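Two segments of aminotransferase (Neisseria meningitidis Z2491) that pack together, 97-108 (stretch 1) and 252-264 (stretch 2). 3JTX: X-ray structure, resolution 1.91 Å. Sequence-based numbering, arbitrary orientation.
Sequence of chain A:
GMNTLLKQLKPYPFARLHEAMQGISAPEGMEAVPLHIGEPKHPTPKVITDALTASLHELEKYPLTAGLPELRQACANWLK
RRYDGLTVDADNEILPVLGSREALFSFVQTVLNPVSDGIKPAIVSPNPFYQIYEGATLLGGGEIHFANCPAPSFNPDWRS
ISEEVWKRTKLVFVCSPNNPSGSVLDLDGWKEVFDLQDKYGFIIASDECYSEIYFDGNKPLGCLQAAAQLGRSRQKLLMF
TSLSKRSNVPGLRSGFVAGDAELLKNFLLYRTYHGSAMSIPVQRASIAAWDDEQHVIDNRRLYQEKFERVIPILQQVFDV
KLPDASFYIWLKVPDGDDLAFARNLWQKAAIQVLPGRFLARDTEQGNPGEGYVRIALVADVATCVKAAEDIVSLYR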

ATOM      1  N   VAL A  97       6.285   3.412   6.742  1.00 15.16           N
ATOM      2  CA  VAL A  97       5.005   2.980   6.185  1.00 14.66           C
ATOM      3  C   VAL A  97       4.442   4.049   5.245  1.00 14.54           C
ATOM      4  O   VAL A  97       4.774   5.223   5.363  1.00 15.06           O
ATOM      5  CB  VAL A  97       3.988   2.669   7.298  1.00 15.02           C
ATOM      6  CG1 VAL A  97       4.483   1.502   8.184  1.00 14.94           C
ATOM      7  CG2 VAL A  97       3.699   3.919   8.150  1.00 14.37           C
ATOM      8  N   LEU A  98       3.584   3.641   4.318  1.00 14.54           N
ATOM      9  CA  LEU A  98       3.091   4.534   3.262  1.00 15.01           C
ATOM     10  C   LEU A  98       1.808   5.235   3.728  1.00 15.49           C
ATOM     11  O   LEU A  98       0.724   5.055   3.141  1.00 15.59           O
ATOM     12  CB  LEU A  98       2.869   3.758   1.952  1.00 14.54           C
ATOM     13  CG  LEU A  98       4.053   2.848   1.541  1.00 15.15           C
ATOM     14  CD1 LEU A  98       3.803   2.203   0.169  1.00 15.85           C
ATOM     15  CD2 LEU A  98       5.388   3.635   1.542  1.00 13.44           C
ATOM     16  N   GLY A  99       1.955   6.003   4.802  1.00 15.84           N
ATOM     17  CA  GLY A  99       0.819   6.534   5.552  1.00 16.96           C
ATOM     18  C   GLY A  99       0.380   5.550   6.614  1.00 17.12           C
ATOM     19  O   GLY A  99       0.539   4.329   6.450  1.00 17.75           O
ATOM     20  N   SER A 100      -0.166   6.059   7.722  1.00 17.85           N
ATOM     21  CA  SER A 100      -0.589   5.168   8.802  1.00 17.54           C
ATOM     22  C   SER A 100      -1.781   4.296   8.391  1.00 17.79           C
ATOM     23  O   SER A 100      -1.951   3.202   8.936  1.00 17.54           O
ATOM     24  CB  SER A 100      -0.902   5.947  10.093  1.00 17.66           C
ATOM     25  OG  SER A 100      -2.041   6.779   9.949  1.00 19.66           O
ATOM     26  N   ARG A 101      -2.615   4.749   7.447  1.00 17.43           N
ATOM     27  CA  ARG A 101      -3.793   3.947   7.058  1.00 16.70           C
ATOM     28  C   ARG A 101      -3.419   2.521   6.628  1.00 16.65           C
ATOM     29  O   ARG A 101      -3.900   1.545   7.217  1.00 16.51           O
ATOM     30  CB  ARG A 101      -4.583   4.627   5.934  1.00 16.94           C
ATOM     31  CG  ARG A 101      -5.784   3.796   5.451  1.00 18.17           C
ATOM     32  CD  ARG A 101      -6.707   4.592   4.528  1.00 20.60           C
ATOM     33  NE  ARG A 101      -7.312   5.669   5.297  1.00 23.51           N
ATOM     34  CZ  ARG A 101      -8.615   5.864   5.466  1.00 27.37           C
ATOM     35  NH1 ARG A 101      -9.528   5.104   4.856  1.00 29.24           N
ATOM     36  NH2 ARG A 101      -9.004   6.864   6.245  1.00 27.92           N
ATOM     37  N   GLU A 102      -2.559   2.388   5.610  1.00 15.93           N
ATOM     38  CA  GLU A 102      -2.176   1.063   5.123  1.00 15.39           C
ATOM     39  C   GLU A 102      -1.516   0.239   6.226  1.00 15.03           C
ATOM     40  O   GLU A 102      -1.694  -0.977   6.290  1.00 15.32           O
ATOM     41  CB  GLU A 102      -1.288   1.141   3.861  1.00 15.47           C
ATOM     42  CG  GLU A 102       0.095   1.747   4.064  1.00 16.21           C
ATOM     43  CD  GLU A 102       1.206   0.740   4.431  1.00 17.28           C
ATOM     44  OE1 GLU A 102       0.924  -0.449   4.684  1.00 16.79           O
ATOM     45  OE2 GLU A 102       2.385   1.155   4.464  1.00 16.32           O
ATOM     46  N   ALA A 103      -0.761   0.915   7.084  1.00 14.92           N
ATOM     47  CA  ALA A 103      -0.010   0.294   8.165  1.00 15.51           C
ATOM     48  C   ALA A 103      -0.943  -0.295   9.217  1.00 15.20           C
ATOM     49  O   ALA A 103      -0.796  -1.440   9.601  1.00 15.55           O
ATOM     50  CB  ALA A 103       0.926   1.336   8.811  1.00 15.00           C
ATOM     51  N   LEU A 104      -1.925   0.490   9.649  1.00 15.63           N
ATOM     52  CA  LEU A 104      -2.883   0.034  10.648  1.00 16.61           C
ATOM     53  C   LEU A 104      -3.712  -1.120  10.079  1.00 15.78           C
ATOM     54  O   LEU A 104      -3.931  -2.134  10.755  1.00 15.45           O
ATOM     55  CB  LEU A 104      -3.820   1.183  11.052  1.00 17.14           C
ATOM     56  CG  LEU A 104      -3.245   2.311  11.899  1.00 21.70           C
ATOM     57  CD1 LEU A 104      -4.072   3.602  11.735  1.00 24.53           C
ATOM     58  CD2 LEU A 104      -3.141   1.901  13.383  1.00 22.01           C
ATOM     59  N   PHE A 105      -4.169  -0.962   8.836  1.00 15.12           N
ATOM     60  CA  PHE A 105      -4.984  -1.992   8.191  1.00 15.16           C
ATOM     61  C   PHE A 105      -4.234  -3.312   8.058  1.00 15.45           C
ATOM     62  O   PHE A 105      -4.719  -4.371   8.480  1.00 16.22           O
ATOM     63  CB  PHE A 105      -5.471  -1.531   6.808  1.00 15.53           C
ATOM     64  CG  PHE A 105      -6.354  -2.552   6.125  1.00 15.38           C
ATOM     65  CD1 PHE A 105      -7.718  -2.557   6.347  1.00 17.80           C
ATOM     66  CD2 PHE A 105      -5.810  -3.526   5.299  1.00 16.43           C
ATOM     67  CE1 PHE A 105      -8.552  -3.523   5.745  1.00 15.35           C
ATOM     68  CE2 PHE A 105      -6.634  -4.495   4.676  1.00 17.57           C
ATOM     69  CZ  PHE A 105      -8.005  -4.492   4.922  1.00 15.78           C
ATOM     70  N   SER A 106      -3.040  -3.260   7.467  1.00 15.00           N
ATOM     71  CA  SER A 106      -2.269  -4.477   7.254  1.00 14.99           C
ATOM     72  C   SER A 106      -1.826  -5.126   8.569  1.00 15.18           C
ATOM     73  O   SER A 106      -1.868  -6.355   8.693  1.00 15.77           O
ATOM     74  CB  SER A 106      -1.067  -4.227   6.338  1.00 13.95           C
ATOM     75  OG  SER A 106      -0.222  -3.223   6.846  1.00 14.95           O
ATOM     76  N   PHE A 107      -1.437  -4.331   9.563  1.00 15.31           N
ATOM     77  CA  PHE A 107      -1.044  -4.923  10.827  1.00 15.62           C
ATOM     78  C   PHE A 107      -2.192  -5.727  11.448  1.00 15.90           C
ATOM     79  O   PHE A 107      -2.012  -6.860  11.885  1.00 15.82           O
ATOM     80  CB  PHE A 107      -0.480  -3.903  11.829  1.00 15.70           C
ATOM     81  CG  PHE A 107       0.108  -4.568  13.032  1.00 17.62           C
ATOM     82  CD1 PHE A 107       1.295  -5.287  12.921  1.00 16.91           C
ATOM     83  CD2 PHE A 107      -0.557  -4.563  14.249  1.00 16.60           C
ATOM     84  CE1 PHE A 107       1.821  -5.981  13.997  1.00 18.90           C
ATOM     85  CE2 PHE A 107      -0.027  -5.254  15.346  1.00 18.73           C
ATOM     86  CZ  PHE A 107       1.148  -5.956  15.224  1.00 17.93           C
ATOM     87  N   VAL A 108      -3.383  -5.151  11.433  1.00 15.86           N
ATOM     88  CA  VAL A 108      -4.576  -5.839  11.929  1.00 16.72           C
ATOM     89  C   VAL A 108      -4.814  -7.161  11.185  1.00 18.18           C
ATOM     90  O   VAL A 108      -5.073  -8.207  11.820  1.00 17.93           O
ATOM     91  CB  VAL A 108      -5.810  -4.918  11.855  1.00 16.59           C
ATOM     92  CG1 VAL A 108      -7.115  -5.703  12.111  1.00 16.18           C
ATOM     93  CG2 VAL A 108      -5.642  -3.781  12.851  1.00 15.29           C
ATOM     94  N   LEU A 252       1.770  12.821   0.576  1.00 15.64           N
ATOM     95  CA  LEU A 252       3.062  12.149   0.477  1.00 15.53           C
ATOM     96  C   LEU A 252       2.946  10.657   0.805  1.00 15.83           C
ATOM     97  O   LEU A 252       3.720   9.849   0.300  1.00 14.94           O
ATOM     98  CB  LEU A 252       4.096  12.841   1.367  1.00 16.13           C
ATOM     99  CG  LEU A 252       5.543  12.366   1.242  1.00 14.45           C
ATOM    100  CD1 LEU A 252       6.128  12.660  -0.159  1.00 12.78           C
ATOM    101  CD2 LEU A 252       6.386  13.002   2.344  1.00 13.91           C
ATOM    102  N   ARG A 253       1.963  10.307   1.639  1.00 15.76           N
ATOM    103  CA  ARG A 253       1.702   8.931   2.072  1.00 15.67           C
ATOM    104  C   ARG A 253       2.959   8.403   2.746  1.00 15.50           C
ATOM    105  O   ARG A 253       3.599   7.484   2.224  1.00 16.36           O
ATOM    106  CB  ARG A 253       1.262   8.003   0.910  1.00 15.13           C
ATOM    107  CG  ARG A 253       0.163   8.539   0.012  1.00 15.94           C
ATOM    108  CD  ARG A 253      -1.058   9.082   0.785  1.00 15.11           C
ATOM    109  NE  ARG A 253      -1.593   8.109   1.733  1.00 15.54           N
ATOM    110  CZ  ARG A 253      -1.888   8.328   3.017  1.00 16.22           C
ATOM    111  NH1 ARG A 253      -1.750   9.519   3.593  1.00 17.33           N
ATOM    112  NH2 ARG A 253      -2.363   7.325   3.747  1.00 16.42           N
ATOM    113  N   SER A 254       3.301   8.992   3.892  1.00 15.12           N
ATOM    114  CA  SER A 254       4.515   8.642   4.620  1.00 15.52           C
ATOM    115  C   SER A 254       4.392   8.771   6.147  1.00 15.04           C
ATOM    116  O   SER A 254       3.982   9.812   6.678  1.00 14.46           O
ATOM    117  CB  SER A 254       5.660   9.515   4.119  1.00 15.34           C
ATOM    118  OG  SER A 254       6.862   9.273   4.828  1.00 14.76           O
ATOM    119  N   GLY A 255       4.771   7.696   6.841  1.00 15.00           N
ATOM    120  CA  GLY A 255       4.912   7.709   8.276  1.00 15.00           C
ATOM    121  C   GLY A 255       5.859   6.605   8.702  1.00 15.17           C
ATOM    122  O   GLY A 255       6.709   6.152   7.917  1.00 13.80           O
ATOM    123  N   PHE A 256       5.715   6.168   9.943  1.00 15.28           N
ATOM    124  CA  PHE A 256       6.451   5.007  10.422  1.00 15.59           C
ATOM    125  C   PHE A 256       5.702   4.321  11.542  1.00 16.26           C
ATOM    126  O   PHE A 256       4.805   4.908  12.133  1.00 16.63           O
ATOM    127  CB  PHE A 256       7.889   5.361  10.841  1.00 15.76           C
ATOM    128  CG  PHE A 256       8.006   6.231  12.072  1.00 15.62           C
ATOM    129  CD1 PHE A 256       8.003   5.678  13.343  1.00 15.38           C
ATOM    130  CD2 PHE A 256       8.158   7.607  11.951  1.00 15.23           C
ATOM    131  CE1 PHE A 256       8.153   6.487  14.477  1.00 14.31           C
ATOM    132  CE2 PHE A 256       8.317   8.420  13.072  1.00 15.43           C
ATOM    133  CZ  PHE A 256       8.316   7.859  14.336  1.00 14.55           C
ATOM    134  N   VAL A 257       6.066   3.063  11.778  1.00 16.17           N
ATOM    135  CA  VAL A 257       5.608   2.279  12.915  1.00 16.36           C
ATOM    136  C   VAL A 257       6.861   1.953  13.737  1.00 16.58           C
ATOM    137  O   VAL A 257       7.943   1.751  13.182  1.00 17.37           O
ATOM    138  CB  VAL A 257       4.857   1.015  12.475  1.00 16.48           C
ATOM    139  CG1 VAL A 257       5.750   0.092  11.619  1.00 16.77           C
ATOM    140  CG2 VAL A 257       4.310   0.264  13.684  1.00 17.64           C
ATOM    141  N   ALA A 258       6.739   1.966  15.057  1.00 16.13           N
ATOM    142  CA  ALA A 258       7.890   1.722  15.936  1.00 15.67           C
ATOM    143  C   ALA A 258       7.486   0.980  17.200  1.00 15.74           C
ATOM    144  O   ALA A 258       6.381   1.163  17.712  1.00 15.89           O
ATOM    145  CB  ALA A 258       8.570   3.034  16.301  1.00 15.34           C
ATOM    146  N   GLY A 259       8.389   0.156  17.713  1.00 15.14           N
ATOM    147  CA  GLY A 259       8.116  -0.626  18.909  1.00 14.97           C
ATOM    148  C   GLY A 259       8.708  -2.018  18.807  1.00 14.60           C
ATOM    149  O   GLY A 259       9.799  -2.194  18.251  1.00 15.23           O
ATOM    150  N   ASP A 260       7.969  -2.992  19.332  1.00 14.48           N
ATOM    151  CA  ASP A 260       8.413  -4.377  19.521  1.00 14.26           C
ATOM    152  C   ASP A 260       9.109  -4.920  18.277  1.00 14.35           C
ATOM    153  O   ASP A 260       8.468  -5.138  17.238  1.00 13.10           O
ATOM    154  CB  ASP A 260       7.177  -5.232  19.862  1.00 14.95           C
ATOM    155  CG  ASP A 260       7.514  -6.657  20.240  1.00 15.96           C
ATOM    156  OD1 ASP A 260       8.531  -7.181  19.754  1.00 17.74           O
ATOM    157  OD2 ASP A 260       6.724  -7.263  21.003  1.00 15.35           O
ATOM    158  N   ALA A 261      10.426  -5.134  18.385  1.00 14.23           N
ATOM    159  CA  ALA A 261      11.254  -5.662  17.277  1.00 14.12           C
ATOM    160  C   ALA A 261      10.780  -6.994  16.710  1.00 14.68           C
ATOM    161  O   ALA A 261      10.928  -7.242  15.507  1.00 13.84           O
ATOM    162  CB  ALA A 261      12.742  -5.794  17.715  1.00 14.65           C
ATOM    163  N   GLU A 262      10.244  -7.863  17.564  1.00 15.32           N
ATOM    164  CA  GLU A 262       9.775  -9.182  17.120  1.00 16.62           C
ATOM    165  C   GLU A 262       8.512  -9.051  16.272  1.00 16.79           C
ATOM    166  O   GLU A 262       8.382  -9.696  15.227  1.00 16.19           O
ATOM    167  CB  GLU A 262       9.538 -10.111  18.313  1.00 17.05           C
ATOM    168  CG  GLU A 262       9.075 -11.520  17.920  1.00 19.57           C
ATOM    169  N   LEU A 263       7.589  -8.202  16.710  1.00 17.15           N
ATOM    170  CA  LEU A 263       6.406  -7.881  15.887  1.00 17.40           C
ATOM    171  C   LEU A 263       6.798  -7.306  14.522  1.00 16.97           C
ATOM    172  O   LEU A 263       6.227  -7.660  13.493  1.00 16.09           O
ATOM    173  CB  LEU A 263       5.479  -6.889  16.612  1.00 17.59           C
ATOM    174  CG  LEU A 263       4.745  -7.433  17.860  1.00 18.57           C
ATOM    175  CD1 LEU A 263       3.761  -6.369  18.378  1.00 16.56           C
ATOM    176  CD2 LEU A 263       4.042  -8.781  17.588  1.00 18.74           C
ATOM    177  N   LEU A 264       7.773  -6.413  14.511  1.00 16.70           N
ATOM    178  CA  LEU A 264       8.146  -5.752  13.275  1.00 16.19           C
ATOM    179  C   LEU A 264       8.888  -6.678  12.332  1.00 16.53           C
ATOM    180  O   LEU A 264       8.791  -6.519  11.111  1.00 15.64           O
ATOM    181  CB  LEU A 264       8.961  -4.508  13.579  1.00 16.13           C
ATOM    182  CG  LEU A 264       8.147  -3.388  14.238  1.00 16.86           C
ATOM    183  CD1 LEU A 264       9.031  -2.201  14.544  1.00 15.71           C
ATOM    184  CD2 LEU A 264       6.986  -2.935  13.365  1.00 13.90           C
TER
HETATM  185  O   HOH W   1      -1.883   4.422   3.427  1.00 16.02           O

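Where a loop leads from a strand into a helix, its polar backbone atoms must find partners even though little room is left for them. The packing of residues 97-108 against 252-264 in this aminotransferase is a compact example: 450 Å² is buried, counting both sides, and the stretches are joined by two backbone hydrogen bonds, a bridging water, an arginine packed on the loop and a few apolar contacts.

The polar centre is an antiparallel pair formed by Val97 and Gly255. Val97 N donates to Gly255 O at 3.0 Å, and Gly255 N returns the bond to Val97 O at 2.9 Å; N-H...O angles of 173° and 163° make both nearly straight. Val97 O is used heavily. Besides Gly255 N it receives a weak hydrogen bond from Gly99 N, at 3.0 Å, and a CA-H...O contact from Ser254 CA, at 3.5 Å. A second such contact joins Leu98 CA to Arg253 O at 3.2 Å, so the two stretches remain close beyond the regular pairing.

Leu98 has no place in that pairing, yet its backbone is not left wanting. Leu98 N donates to Glu102 OE2 (2.8 Å, 169°), a carboxylate brought back from the first turn of the following helix by p settings of chi1 and chi2. Its carbonyl is met by a water, which donates to Leu98 O at 2.7 Å. The same water accepts from Glu102 N at 3.1 Å, near the start of the helix, and from Arg253 NH2 at 3.0 Å. One molecule thus satisfies a loop acceptor and a helix donor and ties both to the second stretch. Farther along, Glu102 O accepts from both Ser106 N, at 2.9 Å, and Ser106 OG, at 2.7 Å.

Arg253 reaches this water with chi1, chi2 and chi3 all m, a curled chain that lays one face of its guanidinium over Gly99 CA, while Arg101 CB lies at the edge. Gly99, the N-cap residue, suits the site on two counts: a CB would fall 2.2 Å from Arg253 NH2, a clash, and its phi/psi of 88/150 would by themselves call for glycine. At Gly255 a CB would lie 3.7 Å from Val97 CG2, so Val97 does not by itself demand glycine there.

Apolar side chains supply the rest. Val97, buried, sets CG1 3.9 Å from Val257 CG1, and its CG2 lies 3.5 Å from Phe256 N. Two turns into the helix, Phe107 (chi1 t) points toward stretch 2, and its CZ comes within 4.1 Å of Leu263 CD1, an oblique approach to the ring. Leu263 is offered from a helix start that is itself capped: Asp260 OD1 accepts from Glu262 N at 2.9 Å and, weakly, from Leu263 N at 3.3 Å. Here the backbone pair satisfies Val97 and Gly255, while carboxylates and a water serve donors and acceptors at the turn and helix starts.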